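PDB 6C9B: PLP-Dependent L-Arginine Hydroxylase MppP from Streptomyces wadayamensis, which works as a pyridoxal-phosphate-dependent oxidase of the aminotransferase family, acting on L-arginine and yielding 4-hydroxy-2-ketoarginine and 2-ketoarginine. Local coordinates for residues R107-I118 against S149-N160; G210-D218 against A230-L241. All blocks are in the same frame, centred on the assembly; numbering follows the deposited sequence.

Interaction 1: R107-I118 against S149-N160. With EGV ((4S)-5-carbamimidamido-4-hydroxy-2-oxopentanoic acid), chain F.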
loop_
_atom_site.group_PDB
_atom_site.type_symbol
_atom_site.label_atom_id
_atom_site.label_comp_id
_atom_site.label_asym_id
_atom_site.label_seq_id
_atom_site.Cartn_x
_atom_site.Cartn_y
_atom_site.Cartn_z
ATOM N N ARG B 107 14.880 20.473 2.245
ATOM C CA ARG B 107 15.554 20.104 0.994
ATOM C C ARG B 107 16.240 18.748 1.149
ATOM O O ARG B 107 16.756 18.414 2.224
ATOM C CB ARG B 107 16.590 21.175 0.586
ATOM C CG ARG B 107 16.090 22.608 0.680
ATOM C CD ARG B 107 16.729 23.528 -0.378
ATOM N NE ARG B 107 18.170 23.362 -0.475
ATOM C CZ ARG B 107 18.889 23.607 -1.568
ATOM N NH1 ARG B 107 20.203 23.427 -1.542
ATOM N NH2 ARG B 107 18.306 24.019 -2.686
ATOM N N VAL B 108 16.247 17.968 0.064
ATOM C CA VAL B 108 16.836 16.629 0.039
ATOM C C VAL B 108 17.777 16.538 -1.147
ATOM O O VAL B 108 17.406 16.921 -2.259
ATOM C CB VAL B 108 15.743 15.543 -0.066
ATOM C CG1 VAL B 108 16.311 14.148 -0.158
ATOM C CG2 VAL B 108 14.789 15.649 1.096
ATOM N N ALA B 109 19.000 16.058 -0.911
ATOM C CA ALA B 109 19.904 15.724 -2.007
ATOM C C ALA B 109 19.570 14.309 -2.461
ATOM O O ALA B 109 19.477 13.396 -1.633
ATOM C CB ALA B 109 21.359 15.845 -1.554
ATOM N N LEU B 110 19.316 14.139 -3.767
ATOM C CA LEU B 110 18.832 12.887 -4.315
ATOM C C LEU B 110 19.652 12.481 -5.531
ATOM O O LEU B 110 19.932 13.311 -6.404
ATOM C CB LEU B 110 17.362 12.999 -4.724
ATOM C CG LEU B 110 16.718 11.797 -5.383
ATOM C CD1 LEU B 110 16.694 10.580 -4.482
ATOM C CD2 LEU B 110 15.318 12.145 -5.752
ATOM N N VAL B 111 20.064 11.214 -5.566
ATOM C CA VAL B 111 20.831 10.738 -6.720
ATOM C C VAL B 111 20.010 10.893 -8.000
ATOM O O VAL B 111 18.783 10.734 -8.016
ATOM C CB VAL B 111 21.292 9.285 -6.508
ATOM C CG1 VAL B 111 20.100 8.319 -6.388
ATOM C CG2 VAL B 111 22.227 8.865 -7.629
ATOM N N HIS B 112 20.698 11.245 -9.084
ATOM C CA HIS B 112 20.063 11.551 -10.354
ATOM C C HIS B 112 20.902 10.876 -11.436
ATOM O O HIS B 112 22.119 11.086 -11.484
ATOM C CB HIS B 112 20.027 13.070 -10.553
ATOM C CG HIS B 112 19.382 13.512 -11.824
ATOM N ND1 HIS B 112 20.103 13.992 -12.903
ATOM C CD2 HIS B 112 18.081 13.576 -12.182
ATOM C CE1 HIS B 112 19.265 14.316 -13.873
ATOM N NE2 HIS B 112 18.036 14.077 -13.462
ATOM N N PRO B 113 20.308 10.050 -12.307
ATOM C CA PRO B 113 18.915 9.626 -12.361
ATOM C C PRO B 113 18.591 8.634 -11.269
ATOM O O PRO B 113 19.499 8.063 -10.642
ATOM C CB PRO B 113 18.815 8.976 -13.739
ATOM C CG PRO B 113 20.181 8.334 -13.887
ATOM C CD PRO B 113 21.134 9.357 -13.317
ATOM N N THR B 114 17.299 8.416 -11.036
ATOM C CA THR B 114 16.849 7.315 -10.193
ATOM C C THR B 114 15.389 7.058 -10.532
ATOM O O THR B 114 14.779 7.776 -11.330
ATOM C CB THR B 114 17.105 7.586 -8.694
ATOM O OG1 THR B 114 17.112 6.335 -7.975
ATOM C CG2 THR B 114 16.104 8.533 -8.086
ATOM N N PHE B 115 14.833 6.020 -9.932
ATOM C CA PHE B 115 13.438 5.671 -10.176
ATOM C C PHE B 115 12.548 6.856 -9.785
ATOM O O PHE B 115 12.681 7.407 -8.685
ATOM C CB PHE B 115 13.085 4.416 -9.373
ATOM C CG PHE B 115 11.631 4.061 -9.402
ATOM C CD1 PHE B 115 10.892 4.185 -10.572
ATOM C CD2 PHE B 115 11.004 3.596 -8.253
ATOM C CE1 PHE B 115 9.539 3.858 -10.599
ATOM C CE2 PHE B 115 9.665 3.250 -8.273
ATOM C CZ PHE B 115 8.927 3.392 -9.449
ATOM N N ASP B 116 11.675 7.273 -10.701
ATOM C CA ASP B 116 11.139 8.628 -10.602
ATOM C C ASP B 116 10.138 8.769 -9.474
ATOM O O ASP B 116 9.920 9.901 -9.006
ATOM C CB ASP B 116 10.540 9.127 -11.945
ATOM C CG ASP B 116 9.276 8.352 -12.420
ATOM O OD1 ASP B 116 8.992 7.253 -11.928
ATOM O OD2 ASP B 116 8.575 8.890 -13.305
ATOM N N ASN B 117 9.594 7.676 -8.943
ATOM C CA ASN B 117 8.582 7.906 -7.934
ATOM C C ASN B 117 9.221 8.343 -6.615
ATOM O O ASN B 117 8.545 9.003 -5.820
ATOM C CB ASN B 117 7.650 6.708 -7.781
ATOM C CG ASN B 117 8.171 5.662 -6.891
ATOM O OD1 ASN B 117 9.375 5.517 -6.702
ATOM N ND2 ASN B 117 7.252 4.874 -6.343
ATOM N N ILE B 118 10.519 8.075 -6.407
ATOM C CA ILE B 118 11.217 8.625 -5.239
ATOM C C ILE B 118 11.140 10.145 -5.275
ATOM O O ILE B 118 10.734 10.800 -4.303
ATOM C CB ILE B 118 12.677 8.136 -5.185
ATOM C CG1 ILE B 118 12.745 6.618 -4.940
ATOM C CG2 ILE B 118 13.432 8.823 -4.058
ATOM C CD1 ILE B 118 14.098 6.005 -5.247
ATOM N N SER B 149 22.989 22.644 3.370
ATOM C CA SER B 149 21.751 23.117 2.775
ATOM C C SER B 149 20.661 22.058 2.668
ATOM O O SER B 149 19.546 22.404 2.274
ATOM C CB SER B 149 22.018 23.673 1.375
ATOM O OG SER B 149 22.346 22.635 0.475
ATOM N N VAL B 150 20.932 20.791 2.987
ATOM C CA VAL B 150 19.897 19.769 2.905
ATOM C C VAL B 150 19.773 19.075 4.254
ATOM O O VAL B 150 20.702 19.060 5.063
ATOM C CB VAL B 150 20.166 18.725 1.799
ATOM C CG1 VAL B 150 20.253 19.397 0.446
ATOM C CG2 VAL B 150 21.453 17.945 2.092
ATOM N N GLY B 151 18.607 18.477 4.477
ATOM C CA GLY B 151 18.357 17.754 5.710
ATOM C C GLY B 151 18.486 16.251 5.562
ATOM O O GLY B 151 18.426 15.516 6.562
ATOM N N CYS B 152 18.628 15.791 4.316
ATOM C CA CYS B 152 18.647 14.372 3.985
ATOM C C CYS B 152 19.390 14.220 2.673
ATOM O O CYS B 152 19.251 15.060 1.781
ATOM C CB CYS B 152 17.237 13.808 3.852
ATOM S SG CYS B 152 17.132 12.101 3.383
ATOM N N VAL B 153 20.200 13.173 2.605
ATOM C CA VAL B 153 20.834 12.694 1.377
ATOM C C VAL B 153 20.228 11.336 1.104
ATOM O O VAL B 153 20.211 10.484 1.997
ATOM C CB VAL B 153 22.360 12.580 1.539
ATOM C CG1 VAL B 153 22.983 11.976 0.292
ATOM C CG2 VAL B 153 22.991 13.937 1.835
ATOM N N PHE B 154 19.682 11.150 -0.098
ATOM C CA PHE B 154 18.953 9.931 -0.446
ATOM C C PHE B 154 19.659 9.229 -1.601
ATOM O O PHE B 154 19.807 9.812 -2.687
ATOM C CB PHE B 154 17.521 10.267 -0.830
ATOM C CG PHE B 154 16.621 9.067 -0.917
ATOM C CD1 PHE B 154 16.765 8.139 -1.944
ATOM C CD2 PHE B 154 15.627 8.883 -0.012
ATOM C CE1 PHE B 154 15.922 7.034 -2.012
ATOM C CE2 PHE B 154 14.783 7.796 -0.094
ATOM C CZ PHE B 154 14.950 6.867 -1.089
ATOM N N VAL B 155 20.054 7.967 -1.384
ATOM C CA VAL B 155 20.792 7.202 -2.387
ATOM C C VAL B 155 20.081 5.879 -2.643
ATOM O O VAL B 155 19.805 5.115 -1.710
ATOM C CB VAL B 155 22.247 6.929 -1.965
ATOM C CG1 VAL B 155 22.983 6.099 -3.055
ATOM C CG2 VAL B 155 22.992 8.227 -1.724
ATOM N N THR B 156 19.787 5.622 -3.907
ATOM C CA THR B 156 19.286 4.332 -4.354
ATOM C C THR B 156 20.493 3.483 -4.728
ATOM O O THR B 156 21.304 3.896 -5.569
ATOM C CB THR B 156 18.373 4.552 -5.555
ATOM O OG1 THR B 156 17.374 5.526 -5.222
ATOM C CG2 THR B 156 17.697 3.250 -5.994
ATOM N N THR B 157 20.649 2.320 -4.086
ATOM C CA THR B 157 21.812 1.476 -4.367
ATOM C C THR B 157 21.467 0.007 -4.173
ATOM O O THR B 157 20.962 -0.389 -3.114
ATOM C CB THR B 157 23.024 1.853 -3.504
ATOM O OG1 THR B 157 24.090 0.941 -3.808
ATOM C CG2 THR B 157 22.708 1.795 -1.992
ATOM N N PRO B 158 21.689 -0.834 -5.196
ATOM C CA PRO B 158 22.085 -0.500 -6.569
ATOM C C PRO B 158 21.090 0.436 -7.195
ATOM O O PRO B 158 19.879 0.361 -6.924
ATOM C CB PRO B 158 22.110 -1.858 -7.275
ATOM C CG PRO B 158 22.278 -2.849 -6.168
ATOM C CD PRO B 158 21.493 -2.275 -5.027
ATOM N N ASN B 159 21.577 1.373 -7.999
ATOM C CA ASN B 159 20.649 2.357 -8.526
ATOM C C ASN B 159 19.768 1.719 -9.586
ATOM O O ASN B 159 20.158 0.771 -10.283
ATOM C CB ASN B 159 21.371 3.564 -9.105
ATOM C CG ASN B 159 20.445 4.786 -9.265
ATOM O OD1 ASN B 159 19.291 4.824 -8.746
ATOM N ND2 ASN B 159 20.933 5.793 -9.964
ATOM N N ASN B 160 18.574 2.242 -9.672
ATOM C CA ASN B 160 17.608 1.977 -10.741
ATOM C C ASN B 160 17.514 3.292 -11.478
ATOM O O ASN B 160 17.019 4.267 -10.899
ATOM C CB ASN B 160 16.264 1.579 -10.137
ATOM C CG ASN B 160 15.215 1.309 -11.159
ATOM O OD1 ASN B 160 15.433 1.439 -12.366
ATOM N ND2 ASN B 160 14.074 0.866 -10.683
HETATM C C10 EGV F . 10.370 -0.183 -12.125
HETATM C C02 EGV F . 5.943 0.646 -9.841
HETATM C C03 EGV F . 5.430 2.759 -8.613
HETATM C C06 EGV F . 7.416 0.345 -9.644
HETATM C C07 EGV F . 8.113 0.557 -11.006
HETATM C C09 EGV F . 9.658 0.445 -10.936
HETATM N N01 EGV F . 5.652 2.072 -9.845
HETATM N N04 EGV F . 5.136 4.145 -8.621
HETATM N N05 EGV F . 5.535 2.114 -7.469
HETATM O O08 EGV F . 7.575 -0.954 -9.240
HETATM O O11 EGV F . 11.556 -0.415 -11.989
HETATM O O12 EGV F . 9.773 -0.455 -13.185
HETATM O O13 EGV F . 10.310 0.838 -9.974
#

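Interaction 2: G210-D218 against A230-L241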
loop_
_atom_site.group_PDB
_atom_site.type_symbol
_atom_site.label_atom_id
_atom_site.label_comp_id
_atom_site.label_asym_id
_atom_site.label_seq_id
_atom_site.Cartn_x
_atom_site.Cartn_y
_atom_site.Cartn_z
ATOM N N GLY B 210 27.407 6.331 12.966
ATOM C CA GLY B 210 26.601 7.037 13.943
ATOM C C GLY B 210 25.801 8.191 13.402
ATOM O O GLY B 210 25.468 9.110 14.155
ATOM N N CYS B 211 25.513 8.196 12.111
ATOM C CA CYS B 211 24.591 9.173 11.559
ATOM C C CYS B 211 23.142 8.734 11.786
ATOM O O CYS B 211 22.851 7.594 12.167
ATOM C CB CYS B 211 24.860 9.357 10.072
ATOM S SG CYS B 211 24.566 7.837 9.078
ATOM N N ARG B 212 22.238 9.687 11.617
ATOM C CA ARG B 212 20.822 9.364 11.510
ATOM C C ARG B 212 20.612 8.708 10.168
ATOM O O ARG B 212 21.124 9.203 9.162
ATOM C CB ARG B 212 19.968 10.621 11.598
ATOM C CG ARG B 212 20.172 11.416 12.880
ATOM C CD ARG B 212 19.721 12.864 12.672
ATOM N NE ARG B 212 18.274 12.963 12.473
ATOM C CZ ARG B 212 17.678 13.974 11.848
ATOM N NH1 ARG B 212 18.391 14.976 11.351
ATOM N NH2 ARG B 212 16.370 13.988 11.699
ATOM N N TRP B 213 19.874 7.595 10.139
ATOM C CA TRP B 213 19.735 6.877 8.885
ATOM C C TRP B 213 18.396 6.164 8.776
ATOM O O TRP B 213 17.739 5.827 9.761
ATOM C CB TRP B 213 20.871 5.844 8.669
ATOM C CG TRP B 213 21.049 4.832 9.768
ATOM C CD1 TRP B 213 21.965 4.890 10.798
ATOM C CD2 TRP B 213 20.317 3.599 9.967
ATOM N NE1 TRP B 213 21.836 3.804 11.614
ATOM C CE2 TRP B 213 20.835 2.996 11.140
ATOM C CE3 TRP B 213 19.264 2.967 9.291
ATOM C CZ2 TRP B 213 20.353 1.781 11.642
ATOM C CZ3 TRP B 213 18.775 1.761 9.802
ATOM C CH2 TRP B 213 19.326 1.182 10.963
ATOM N N VAL B 214 18.021 5.922 7.528
ATOM C CA VAL B 214 16.847 5.132 7.182
ATOM C C VAL B 214 17.238 4.294 5.986
ATOM O O VAL B 214 17.902 4.791 5.078
ATOM C CB VAL B 214 15.637 6.023 6.826
ATOM C CG1 VAL B 214 14.486 5.167 6.266
ATOM C CG2 VAL B 214 15.171 6.774 8.017
ATOM N N VAL B 215 16.826 3.027 5.975
ATOM C CA VAL B 215 17.012 2.170 4.819
ATOM C C VAL B 215 15.660 1.593 4.467
ATOM O O VAL B 215 14.945 1.124 5.350
ATOM C CB VAL B 215 18.008 1.025 5.066
ATOM C CG1 VAL B 215 18.174 0.180 3.783
ATOM C CG2 VAL B 215 19.356 1.570 5.533
ATOM N N ILE B 216 15.308 1.635 3.188
ATOM C CA ILE B 216 14.094 0.990 2.720
ATOM C C ILE B 216 14.520 -0.213 1.905
ATOM O O ILE B 216 14.979 -0.080 0.770
ATOM C CB ILE B 216 13.207 1.922 1.890
ATOM C CG1 ILE B 216 12.784 3.121 2.734
ATOM C CG2 ILE B 216 11.963 1.166 1.454
ATOM C CD1 ILE B 216 11.985 4.196 1.960
ATOM N N GLU B 217 14.362 -1.387 2.487
ATOM C CA GLU B 217 14.553 -2.610 1.735
ATOM C C GLU B 217 13.262 -2.944 1.001
ATOM O O GLU B 217 12.178 -2.450 1.328
ATOM C CB GLU B 217 14.936 -3.761 2.663
ATOM C CG GLU B 217 16.095 -3.509 3.613
ATOM C CD GLU B 217 17.476 -3.774 3.026
ATOM O OE1 GLU B 217 18.466 -3.493 3.742
ATOM O OE2 GLU B 217 17.586 -4.245 1.877
ATOM N N ASP B 218 13.371 -3.789 -0.010
ATOM C CA ASP B 218 12.203 -4.172 -0.791
ATOM C C ASP B 218 12.394 -5.619 -1.181
ATOM O O ASP B 218 13.454 -5.965 -1.702
ATOM C CB ASP B 218 12.073 -3.278 -2.045
ATOM C CG ASP B 218 10.960 -3.709 -3.009
ATOM O OD1 ASP B 218 9.983 -4.335 -2.571
ATOM O OD2 ASP B 218 11.042 -3.384 -4.227
ATOM N N ALA B 230 6.935 -6.970 0.482
ATOM C CA ALA B 230 6.914 -5.940 1.510
ATOM C C ALA B 230 8.055 -4.977 1.273
ATOM O O ALA B 230 9.149 -5.367 0.841
ATOM C CB ALA B 230 7.021 -6.516 2.931
ATOM N N GLY B 231 7.791 -3.713 1.596
ATOM C CA GLY B 231 8.852 -2.759 1.828
ATOM C C GLY B 231 9.192 -2.811 3.307
ATOM O O GLY B 231 8.311 -2.968 4.155
ATOM N N LEU B 232 10.492 -2.749 3.608
ATOM C CA LEU B 232 10.969 -2.833 4.990
ATOM C C LEU B 232 11.648 -1.517 5.322
ATOM O O LEU B 232 12.737 -1.239 4.808
ATOM C CB LEU B 232 11.938 -4.000 5.181
ATOM C CG LEU B 232 11.477 -5.355 4.642
ATOM C CD1 LEU B 232 12.587 -6.359 4.833
ATOM C CD2 LEU B 232 10.161 -5.834 5.316
ATOM N N LEU B 233 11.003 -0.723 6.182
ATOM C CA LEU B 233 11.485 0.602 6.566
ATOM C C LEU B 233 12.251 0.443 7.866
ATOM O O LEU B 233 11.663 0.113 8.903
ATOM C CB LEU B 233 10.310 1.568 6.698
ATOM C CG LEU B 233 10.560 3.051 6.947
ATOM C CD1 LEU B 233 11.497 3.629 5.996
ATOM C CD2 LEU B 233 9.211 3.808 6.904
ATOM N N VAL B 234 13.576 0.590 7.782
ATOM C CA VAL B 234 14.487 0.398 8.898
ATOM C C VAL B 234 15.078 1.756 9.250
ATOM O O VAL B 234 15.471 2.502 8.350
ATOM C CB VAL B 234 15.608 -0.606 8.546
ATOM C CG1 VAL B 234 16.308 -1.069 9.800
ATOM C CG2 VAL B 234 15.090 -1.811 7.737
ATOM N N PHE B 235 15.105 2.103 10.542
ATOM C CA PHE B 235 15.547 3.439 10.941
ATOM C C PHE B 235 16.442 3.356 12.174
ATOM O O PHE B 235 16.311 2.455 13.004
ATOM C CB PHE B 235 14.341 4.353 11.210
ATOM C CG PHE B 235 13.385 3.789 12.226
ATOM C CD1 PHE B 235 12.364 2.917 11.833
ATOM C CD2 PHE B 235 13.522 4.082 13.570
ATOM C CE1 PHE B 235 11.514 2.390 12.765
ATOM C CE2 PHE B 235 12.661 3.537 14.505
ATOM C CZ PHE B 235 11.660 2.696 14.104
ATOM N N SER B 236 17.370 4.299 12.259
ATOM C CA SER B 236 18.214 4.447 13.436
ATOM C C SER B 236 17.375 4.889 14.629
ATOM O O SER B 236 16.325 5.518 14.484
ATOM C CB SER B 236 19.331 5.457 13.149
ATOM O OG SER B 236 18.844 6.772 12.896
ATOM N N GLU B 237 17.851 4.542 15.831
ATOM C CA GLU B 237 17.086 4.876 17.029
ATOM C C GLU B 237 16.926 6.380 17.181
ATOM O O GLU B 237 15.908 6.849 17.698
ATOM C CB GLU B 237 17.757 4.300 18.274
ATOM C CG GLU B 237 17.957 2.806 18.262
ATOM C CD GLU B 237 18.214 2.258 19.655
ATOM O OE1 GLU B 237 17.505 1.313 20.066
ATOM O OE2 GLU B 237 19.113 2.788 20.346
ATOM N N ASP B 238 17.916 7.149 16.739
ATOM C CA ASP B 238 17.883 8.599 16.825
ATOM C C ASP B 238 17.364 9.263 15.551
ATOM O O ASP B 238 17.694 10.425 15.294
ATOM C CB ASP B 238 19.286 9.122 17.137
ATOM C CG ASP B 238 20.306 8.792 16.032
ATOM O OD1 ASP B 238 19.972 8.044 15.071
ATOM O OD2 ASP B 238 21.448 9.299 16.123
ATOM N N ILE B 239 16.555 8.570 14.742
ATOM C CA ILE B 239 16.209 9.121 13.434
ATOM C C ILE B 239 15.588 10.508 13.581
ATOM O O ILE B 239 15.846 11.404 12.770
ATOM C CB ILE B 239 15.303 8.132 12.670
ATOM C CG1 ILE B 239 14.938 8.655 11.286
ATOM C CG2 ILE B 239 14.006 7.875 13.402
ATOM C CD1 ILE B 239 16.113 9.024 10.410
ATOM N N GLY B 240 14.775 10.713 14.616
ATOM C CA GLY B 240 14.205 12.025 14.881
ATOM C C GLY B 240 13.207 12.509 13.854
ATOM O O GLY B 240 13.021 13.718 13.687
ATOM N N LEU B 241 12.563 11.592 13.161
ATOM C CA LEU B 241 11.468 11.823 12.246
ATOM C C LEU B 241 10.287 10.985 12.699
ATOM O O LEU B 241 10.492 9.889 13.223
ATOM C CB LEU B 241 11.816 11.400 10.814
ATOM C CG LEU B 241 13.096 11.960 10.212
ATOM C CD1 LEU B 241 13.393 11.208 8.912
ATOM C CD2 LEU B 241 12.988 13.440 9.958
HETATM O O HOH W 1 23.384 10.914 14.769
HETATM O O HOH W 2 22.501 6.681 14.547
#

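Interaction 1: R107-I118 against S149-N160
Thr-114 OG1 is gripped twice: it takes a hydrogen bond from Thr-156 OG1 at 2.9 Å and gives its own proton to Asn-159 OD1 at 2.8 Å. With chi1 at -159°, this hydroxyl points away from its own backbone N and into the opposite segment. The other end of the Asn-159 amide, ND2, bonds Pro-113 O at 2.8 Å in the plane of the amide, so both ends are tied and the flip is fixed; ND2 also hydrogen-bonds Glu-134 OE2. These polar links take over where the parallel strands 107-112 and 152-156 diverge. Within the strands, Phe-154 N bonds Ala-109 O and Val-111 N bonds Phe-154 O. Ile-118 CG2 comes down over one face of the Phe-154 ring in a CH-pi contact, 3.9 Å from the centroid, while Leu-110 CD1 approaches CD1 of that ring. Val-111 CG1 sits 3.7 Å from Thr-156 N, a buried amide left without a polar partner. At the far end Arg-107 lies side-on to Ser-149, NE to its O and NH1 to its OG, which is also bonded to Leu-146 O. Beyond both strands, Asn-160 ND2 donates to O11 of the bound product at 3.1 Å and to O3 of cofactor-bearing Lys-221. The product covers one face of the Phe-115 ring, its C09 3.3 Å above the plane and offset toward the rim. The loops that follow the two strands thus reach the active site, where the tied Thr-114 and Asn-159 form a second shell, consistent with holding the ligand-binding residues in position.

Interaction 2: G210-D218 against A230-L241
Gly-231 lies opposite Asp-218, its CA against Glu-217 O. Leu-232 exchanges two backbone hydrogen bonds with Glu-217 and packs CB on CB at 3.9 Å; the Glu-217 carboxylate runs on to Tyr-203 and Arg-192. Leu-233 CD1 nestles against Ile-216 CG1 and, more tightly, against Val-214. Val-234 repeats the double exchange with Val-215 and sets CG1 at the edge of the Trp-213 indole. Ser-236 clasps Trp-213: its N bonds Trp-213 O, and chi1 of 64° sets OG between its own N and carbonyl carbon, where it accepts from Trp-213 N at 3.1 Å while CB stands 3.4 Å from the five-membered ring centroid, over the face. That OG donates to Asp-238 OD1 at 2.8 Å, within the type I turn from Ser-236 to Ile-239. One water joins Asp-238 OD2 to Gly-210 O, a second OD1 to Cys-211 O. Ile-239 O receives Arg-212 NH2 at 2.8 Å, nearly along the C=O axis, and Arg-212 NE from above the carbonyl plane; NH1 goes to Gly-182 O. The arginine therefore spends its donors on carbonyls, while Asp-238, with OD1 5.8 Å from Arg-212 NE, is held by a hydroxyl and water instead of a salt bridge.

Overall arrangement
Following the chain from the N terminus, interaction 1 closes first: strand 107-112 leads through helix 116-124, strand 128-133 and two further helices before 152-156 returns parallel beside it, with 128-133 on the other flank of 107-112. The chain then adds strand 184-188, next to 152-156, and strand 212-218 beyond it. Interaction 2 closes a short connection of 11 residues, free of helix and strand, that carries the modified lysine at position 221. The two loops follow in series, neither nested nor crossed. The centres of the two contacts lie about 15 Å apart in one seven-stranded sheet, the large-domain sheet of fold-type I PLP-dependent enzymes, in which 231-235 runs antiparallel to its neighbours.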